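Local coordinates for aldehyde dehydrogenase 12 (Zea mays, PDB 6D97) that oxidises L-glutamate gamma-semialdehyde to glutamate with NAD+ as cofactor, the last step of proline catabolism in plants, at the interface of chains A and B and the interface of chains A and C. Sequence-based numbering; all coordinates share one arbitrary frame. Chains: chain A/B/C, Aldehyde dehydrogenase 12.

Contact 1: the interface of chains A and B. Residues chain A 170-171, 173; chain B 169-171.
B:Arg169 lays its guanidinium over one face of the A:Phe171 ring, a cation-pi contact beside the point where strand 170-174 of chain A meets strand 170-174 of chain B. CG of B:Arg169 is anti to the backbone N (chi1 -179°), and from there the chain runs extended to NE, carrying the charged end across to the other subunit. On the way CG of B:Arg169 passes the branched end of A:Val173, 4.5 Å from its CG2. NE of B:Arg169 comes alongside CB of A:Phe171, 3.7 Å away. CZ of B:Arg169 lies 3.7 Å from CG of A:Phe171, the root of the phenyl group. NH1 of B:Arg169 stands above CD2 of A:Phe171 at 4.0 Å, whereas NH2 of B:Arg169 is 3.4 Å from the A:Phe171 ring centroid. The guanidinium and phenyl planes are 19° apart, a nearly parallel stack that is offset toward the rim on both sides. A:Phe171 presents this face with its CG between its own N and carbonyl carbon (chi1 62°). Behind the stack the backbones pair antiparallel, A:Phe171 opposite B:Phe171, with A:Ser170 and B:Ser170 flanking the bridge. The positive charge probably strengthens the hold on the aromatic face. By two-fold symmetry the same stack recurs with the chains exchanged, so that two arginine-phenylalanine pairs flank the bridge and probably help hold chains A and B together in the deposited four-copy assembly.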
loop_
_atom_site.group_PDB
_atom_site.type_symbol
_atom_site.label_atom_id
_atom_site.label_comp_id
_atom_site.label_asym_id
_atom_site.label_seq_id
_atom_site.Cartn_x
_atom_site.Cartn_y
_atom_site.Cartn_z
ATOM N N SER A 170 1.590 -10.047 -1.522
ATOM C CA SER A 170 1.212 -10.258 -0.135
ATOM C C SER A 170 2.011 -9.314 0.753
ATOM O O SER A 170 3.011 -8.730 0.332
ATOM C CB SER A 170 1.448 -11.716 0.282
ATOM O OG SER A 170 2.814 -12.077 0.168
ATOM N N PHE A 171 1.565 -9.159 1.996
ATOM C CA PHE A 171 2.314 -8.394 2.979
ATOM C C PHE A 171 2.713 -9.302 4.134
ATOM O O PHE A 171 2.218 -10.422 4.279
ATOM C CB PHE A 171 1.523 -7.173 3.478
ATOM C CG PHE A 171 0.235 -7.508 4.175
ATOM C CD1 PHE A 171 -0.947 -7.615 3.459
ATOM C CD2 PHE A 171 0.203 -7.680 5.551
ATOM C CE1 PHE A 171 -2.134 -7.906 4.097
ATOM C CE2 PHE A 171 -0.978 -7.972 6.198
ATOM C CZ PHE A 171 -2.151 -8.084 5.471
ATOM N N VAL A 173 4.374 -9.047 8.443
ATOM C CA VAL A 173 4.672 -8.249 9.628
ATOM C C VAL A 173 5.527 -9.112 10.552
ATOM O O VAL A 173 5.257 -10.315 10.683
ATOM C CB VAL A 173 3.382 -7.776 10.324
ATOM C CG1 VAL A 173 3.707 -6.869 11.489
ATOM C CG2 VAL A 173 2.487 -7.037 9.346
ATOM N N ARG B 169 6.589 -3.581 8.244
ATOM C CA ARG B 169 5.800 -4.357 7.298
ATOM C C ARG B 169 6.604 -4.604 6.028
ATOM O O ARG B 169 7.331 -3.729 5.552
ATOM C CB ARG B 169 4.506 -3.602 6.982
ATOM C CG ARG B 169 3.521 -4.257 6.024
ATOM C CD ARG B 169 2.447 -3.224 5.693
ATOM N NE ARG B 169 1.400 -3.711 4.801
ATOM C CZ ARG B 169 0.160 -3.994 5.185
ATOM N NH1 ARG B 169 -0.199 -3.842 6.453
ATOM N NH2 ARG B 169 -0.723 -4.424 4.296
ATOM N N SER B 170 6.489 -5.813 5.491
ATOM C CA SER B 170 7.138 -6.169 4.243
ATOM C C SER B 170 6.084 -6.540 3.211
ATOM O O SER B 170 4.903 -6.698 3.525
ATOM C CB SER B 170 8.122 -7.329 4.439
ATOM O OG SER B 170 7.485 -8.434 5.046
ATOM N N PHE B 171 6.524 -6.665 1.961
ATOM C CA PHE B 171 5.679 -7.169 0.893
ATOM C C PHE B 171 6.376 -8.340 0.215
ATOM O O PHE B 171 7.592 -8.515 0.327
ATOM C CB PHE B 171 5.325 -6.080 -0.137
ATOM C CG PHE B 171 6.503 -5.539 -0.895
ATOM C CD1 PHE B 171 6.893 -6.114 -2.096
ATOM C CD2 PHE B 171 7.201 -4.437 -0.424
ATOM C CE1 PHE B 171 7.965 -5.616 -2.803
ATOM C CE2 PHE B 171 8.279 -3.930 -1.125
ATOM C CZ PHE B 171 8.662 -4.519 -2.320
#

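Contact 2: the interface of chains A and C. Residues chain A 546-547; chain C 141, 143-144, 318, 322, 356, 362.
The terminal carboxylate oxygen O of A:Thr547, the last residue of the chain, is gripped end-on by both terminal nitrogens of C:Arg356. NH1 of C:Arg356 bonds to O of A:Thr547 at 2.9 Å, from well above the carbonyl plane, and NH2 at 3.2 Å, tilted less from it; the oxygen lies in the guanidinium plane for both. C:Arg356 is itself steadied, since its NH1 also donates to the backbone O of C:Thr362. The other carboxylate oxygen, OXT of A:Thr547, accepts from the hydroxyl OG of C:Ser141 at 2.7 Å and is linked through water 1 to the backbone N of the same serine. The threonine hydroxyl takes two amide donors: NE2 of C:Gln318 donates to OG1 of A:Thr547 at 2.9 Å and NE2 of C:Gln144 at 3.0 Å, the latter with OG1 in its amide plane. OG1 sits between the backbone N and carbonyl carbon (chi1 71°), which leaves CG2 of A:Thr547 anti to the carbonyl carbon, beside the backbone N, and against CB of C:Gln143 at 3.8 Å. C:Gln318 reads the backbone too: its OE1 takes the A:Thr547 N-H on a lone pair, nearly straight at 170°. CG2 of C:Thr362 packs against CB of A:Ala546 at 3.7 Å. The C-terminal tail of chain A thus ends in a socket of chain C, made by the start of helix 142-157, the later part of helix 309-321 and the loops carrying C:Arg356 and C:Thr362.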
loop_
_atom_site.group_PDB
_atom_site.type_symbol
_atom_site.label_atom_id
_atom_site.label_comp_id
_atom_site.label_asym_id
_atom_site.label_seq_id
_atom_site.Cartn_x
_atom_site.Cartn_y
_atom_site.Cartn_z
ATOM N N ALA A 546 -0.515 -25.073 33.438
ATOM C CA ALA A 546 -1.627 -25.071 32.500
ATOM C C ALA A 546 -2.422 -23.773 32.602
ATOM O O ALA A 546 -2.517 -23.154 33.666
ATOM C CB ALA A 546 -2.542 -26.268 32.759
ATOM N N THR A 547 -2.978 -23.351 31.471
ATOM C CA THR A 547 -3.933 -22.248 31.449
ATOM C C THR A 547 -5.141 -22.659 30.608
ATOM O O THR A 547 -5.042 -23.566 29.782
ATOM C CB THR A 547 -3.326 -20.948 30.874
ATOM O OG1 THR A 547 -3.116 -21.099 29.466
ATOM C CG2 THR A 547 -2.004 -20.615 31.552
ATOM O OXT THR A 547 -6.234 -22.103 30.718
ATOM N N SER C 141 -9.448 -20.034 32.704
ATOM C CA SER C 141 -8.407 -19.714 33.668
ATOM C C SER C 141 -8.174 -18.206 33.728
ATOM O O SER C 141 -8.502 -17.458 32.802
ATOM C CB SER C 141 -7.108 -20.436 33.318
ATOM O OG SER C 141 -6.510 -19.870 32.167
ATOM N N GLN C 143 -5.403 -16.611 33.544
ATOM C CA GLN C 143 -4.476 -16.176 32.504
ATOM C C GLN C 143 -5.173 -16.056 31.155
ATOM O O GLN C 143 -4.932 -15.097 30.413
ATOM C CB GLN C 143 -3.289 -17.135 32.418
ATOM C CG GLN C 143 -2.301 -16.992 33.565
ATOM C CD GLN C 143 -1.590 -15.648 33.559
ATOM O OE1 GLN C 143 -1.281 -15.091 34.615
ATOM N NE2 GLN C 143 -1.327 -15.119 32.364
ATOM N N GLN C 144 -6.036 -17.020 30.818
ATOM C CA GLN C 144 -6.816 -16.910 29.588
ATOM C C GLN C 144 -7.713 -15.678 29.620
ATOM O O GLN C 144 -7.791 -14.932 28.637
ATOM C CB GLN C 144 -7.655 -18.171 29.375
ATOM C CG GLN C 144 -6.857 -19.426 29.078
ATOM C CD GLN C 144 -6.275 -19.445 27.678
ATOM O OE1 GLN C 144 -6.853 -18.892 26.740
ATOM N NE2 GLN C 144 -5.121 -20.087 27.531
ATOM N N GLN C 318 -2.787 -27.018 24.957
ATOM C CA GLN C 318 -3.400 -25.698 25.081
ATOM C C GLN C 318 -4.374 -25.435 23.938
ATOM O O GLN C 318 -5.477 -24.922 24.160
ATOM C CB GLN C 318 -2.319 -24.617 25.137
ATOM C CG GLN C 318 -1.433 -24.686 26.378
ATOM C CD GLN C 318 -2.103 -24.099 27.605
ATOM O OE1 GLN C 318 -1.898 -24.568 28.726
ATOM N NE2 GLN C 318 -2.915 -23.066 27.398
ATOM N N ALA C 322 -7.466 -25.522 26.492
ATOM C CA ALA C 322 -7.620 -24.218 27.122
ATOM C C ALA C 322 -9.046 -23.726 26.917
ATOM O O ALA C 322 -9.613 -23.860 25.829
ATOM C CB ALA C 322 -6.625 -23.209 26.545
ATOM N N ARG C 356 -5.191 -30.784 34.173
ATOM C CA ARG C 356 -6.237 -29.772 34.115
ATOM C C ARG C 356 -7.286 -30.058 35.178
ATOM O O ARG C 356 -7.692 -31.206 35.381
ATOM C CB ARG C 356 -6.865 -29.735 32.722
ATOM C CG ARG C 356 -5.841 -29.437 31.643
ATOM C CD ARG C 356 -6.451 -29.052 30.306
ATOM N NE ARG C 356 -5.454 -28.370 29.484
ATOM C CZ ARG C 356 -5.321 -27.050 29.407
ATOM N NH1 ARG C 356 -6.141 -26.257 30.088
ATOM N NH2 ARG C 356 -4.372 -26.524 28.640
ATOM N N THR C 362 -8.661 -24.654 34.447
ATOM C CA THR C 362 -8.001 -25.255 33.299
ATOM C C THR C 362 -8.842 -26.357 32.669
ATOM O O THR C 362 -8.514 -26.830 31.576
ATOM C CB THR C 362 -6.627 -25.790 33.702
ATOM O OG1 THR C 362 -6.733 -26.523 34.930
ATOM C CG2 THR C 362 -5.657 -24.637 33.883
HETATM O O HOH W 1 -8.881 -22.160 30.697
#

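Contact 3: the interface of chains A and C. Residues chain A 94-95, 187; chain C 456, 479, 481-482.
CG2 of C:Val482 rests against CB of A:Lys94 at 3.7 Å, the small apolar centre of an interface patch in this aldehyde dehydrogenase-family enzyme. Beyond it CE of A:Lys94 lies beside the carboxylate carbon CD of C:Glu456, 3.7 Å away. Because A:Lys94 bends at chi3 (-82°), its NZ curls over to the backbone O of C:Glu456 and bonds it at 2.9 Å, tilted from the carbonyl plane. The carboxylate of the same glutamate, on a side chain bent at chi2 (76°), turns back toward the lysine backbone. There OE2 of C:Glu456 accepts the A:Lys94 N-H on its syn side at 2.8 Å, with 162° at the hydrogen. C:Glu456 is therefore clasped at both ends by one residue; NZ of A:Lys94 and OE2 of C:Glu456, 4.7 Å apart, are not in contact, although their opposite charges may still attract. On the next side, A:His95 brings CD2 of its imidazole to OE1 of C:Glu456 at 3.5 Å, the ring steeply inclined to the carboxylate. CB of A:His95 lies 3.5 Å from O of C:Gly479, at the end of helix 471-479. Elsewhere on the rim, the indole NE1 of A:Trp187, at the end of strand 180-187, makes a weak hydrogen bond to O of C:Ser481 at 3.0 Å.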
loop_
_atom_site.group_PDB
_atom_site.type_symbol
_atom_site.label_atom_id
_atom_site.label_comp_id
_atom_site.label_asym_id
_atom_site.label_seq_id
_atom_site.Cartn_x
_atom_site.Cartn_y
_atom_site.Cartn_z
ATOM N N LYS A 94 -10.817 -25.826 -3.593
ATOM C CA LYS A 94 -11.012 -24.526 -2.966
ATOM C C LYS A 94 -9.713 -23.741 -2.839
ATOM O O LYS A 94 -9.761 -22.529 -2.599
ATOM C CB LYS A 94 -11.676 -24.698 -1.603
ATOM C CG LYS A 94 -13.170 -24.934 -1.702
ATOM C CD LYS A 94 -13.798 -25.180 -0.342
ATOM C CE LYS A 94 -13.629 -26.623 0.094
ATOM N NZ LYS A 94 -14.397 -26.946 1.328
ATOM N N HIS A 95 -8.557 -24.391 -3.001
ATOM C CA HIS A 95 -7.290 -23.676 -3.077
ATOM C C HIS A 95 -6.907 -23.315 -4.508
ATOM O O HIS A 95 -5.742 -22.984 -4.765
ATOM C CB HIS A 95 -6.165 -24.467 -2.393
ATOM C CG HIS A 95 -6.248 -25.951 -2.568
ATOM N ND1 HIS A 95 -5.597 -26.622 -3.580
ATOM C CD2 HIS A 95 -6.871 -26.899 -1.829
ATOM C CE1 HIS A 95 -5.836 -27.917 -3.474
ATOM N NE2 HIS A 95 -6.605 -28.112 -2.419
ATOM N N TRP A 187 -6.092 -15.215 -1.439
ATOM C CA TRP A 187 -6.383 -16.595 -1.809
ATOM C C TRP A 187 -7.565 -16.645 -2.765
ATOM O O TRP A 187 -8.512 -15.869 -2.617
ATOM C CB TRP A 187 -6.709 -17.425 -0.574
ATOM C CG TRP A 187 -6.013 -18.734 -0.542
ATOM C CD1 TRP A 187 -6.580 -19.977 -0.603
ATOM C CD2 TRP A 187 -4.602 -18.940 -0.440
ATOM N NE1 TRP A 187 -5.606 -20.943 -0.541
ATOM C CE2 TRP A 187 -4.382 -20.333 -0.443
ATOM C CE3 TRP A 187 -3.502 -18.081 -0.347
ATOM C CZ2 TRP A 187 -3.106 -20.887 -0.358
ATOM C CZ3 TRP A 187 -2.236 -18.631 -0.261
ATOM C CH2 TRP A 187 -2.048 -20.023 -0.267
ATOM N N GLU C 456 -9.952 -30.662 2.719
ATOM C CA GLU C 456 -10.676 -30.016 1.629
ATOM C C GLU C 456 -12.171 -30.326 1.670
ATOM O O GLU C 456 -12.982 -29.505 1.225
ATOM C CB GLU C 456 -10.065 -30.436 0.288
ATOM C CG GLU C 456 -10.891 -30.084 -0.947
ATOM C CD GLU C 456 -10.816 -28.612 -1.325
ATOM O OE1 GLU C 456 -10.021 -27.873 -0.702
ATOM O OE2 GLU C 456 -11.547 -28.202 -2.257
ATOM N N GLY C 479 -0.087 -24.679 0.084
ATOM C CA GLY C 479 -0.626 -24.466 -1.247
ATOM C C GLY C 479 -1.918 -25.207 -1.520
ATOM O O GLY C 479 -2.683 -24.794 -2.397
ATOM N N SER C 481 -4.421 -25.952 0.839
ATOM C CA SER C 481 -5.351 -25.755 1.943
ATOM C C SER C 481 -5.889 -24.330 1.859
ATOM O O SER C 481 -5.491 -23.547 0.992
ATOM C CB SER C 481 -4.685 -26.047 3.293
ATOM O OG SER C 481 -3.515 -25.273 3.473
ATOM N N VAL C 482 -6.796 -23.989 2.777
ATOM C CA VAL C 482 -7.599 -22.776 2.630
ATOM C C VAL C 482 -7.623 -21.919 3.897
ATOM O O VAL C 482 -7.648 -20.685 3.809
ATOM C CB VAL C 482 -9.034 -23.144 2.202
ATOM C CG1 VAL C 482 -9.950 -21.933 2.263
ATOM C CG2 VAL C 482 -9.039 -23.731 0.796
#

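Contact 1 joins chains A and B, whereas contacts 2 and 3 both join A and C, so chain A meets two different neighbours in the four-copy assembly. Centre to centre of their C-alpha atoms, contacts 1 and 3 are about 21 Å apart, contacts 2 and 3 about 32 Å, and contacts 1 and 2 about 33 Å. They share no residues. Contacts 1 and 3 are linked through chain A, whose strand 170-174 is followed in sequence by strand 180-187, the latter reaching contact 3. Contact 2 holds the C-terminus of chain A, so the A-C pairing is probably secured at well-separated points.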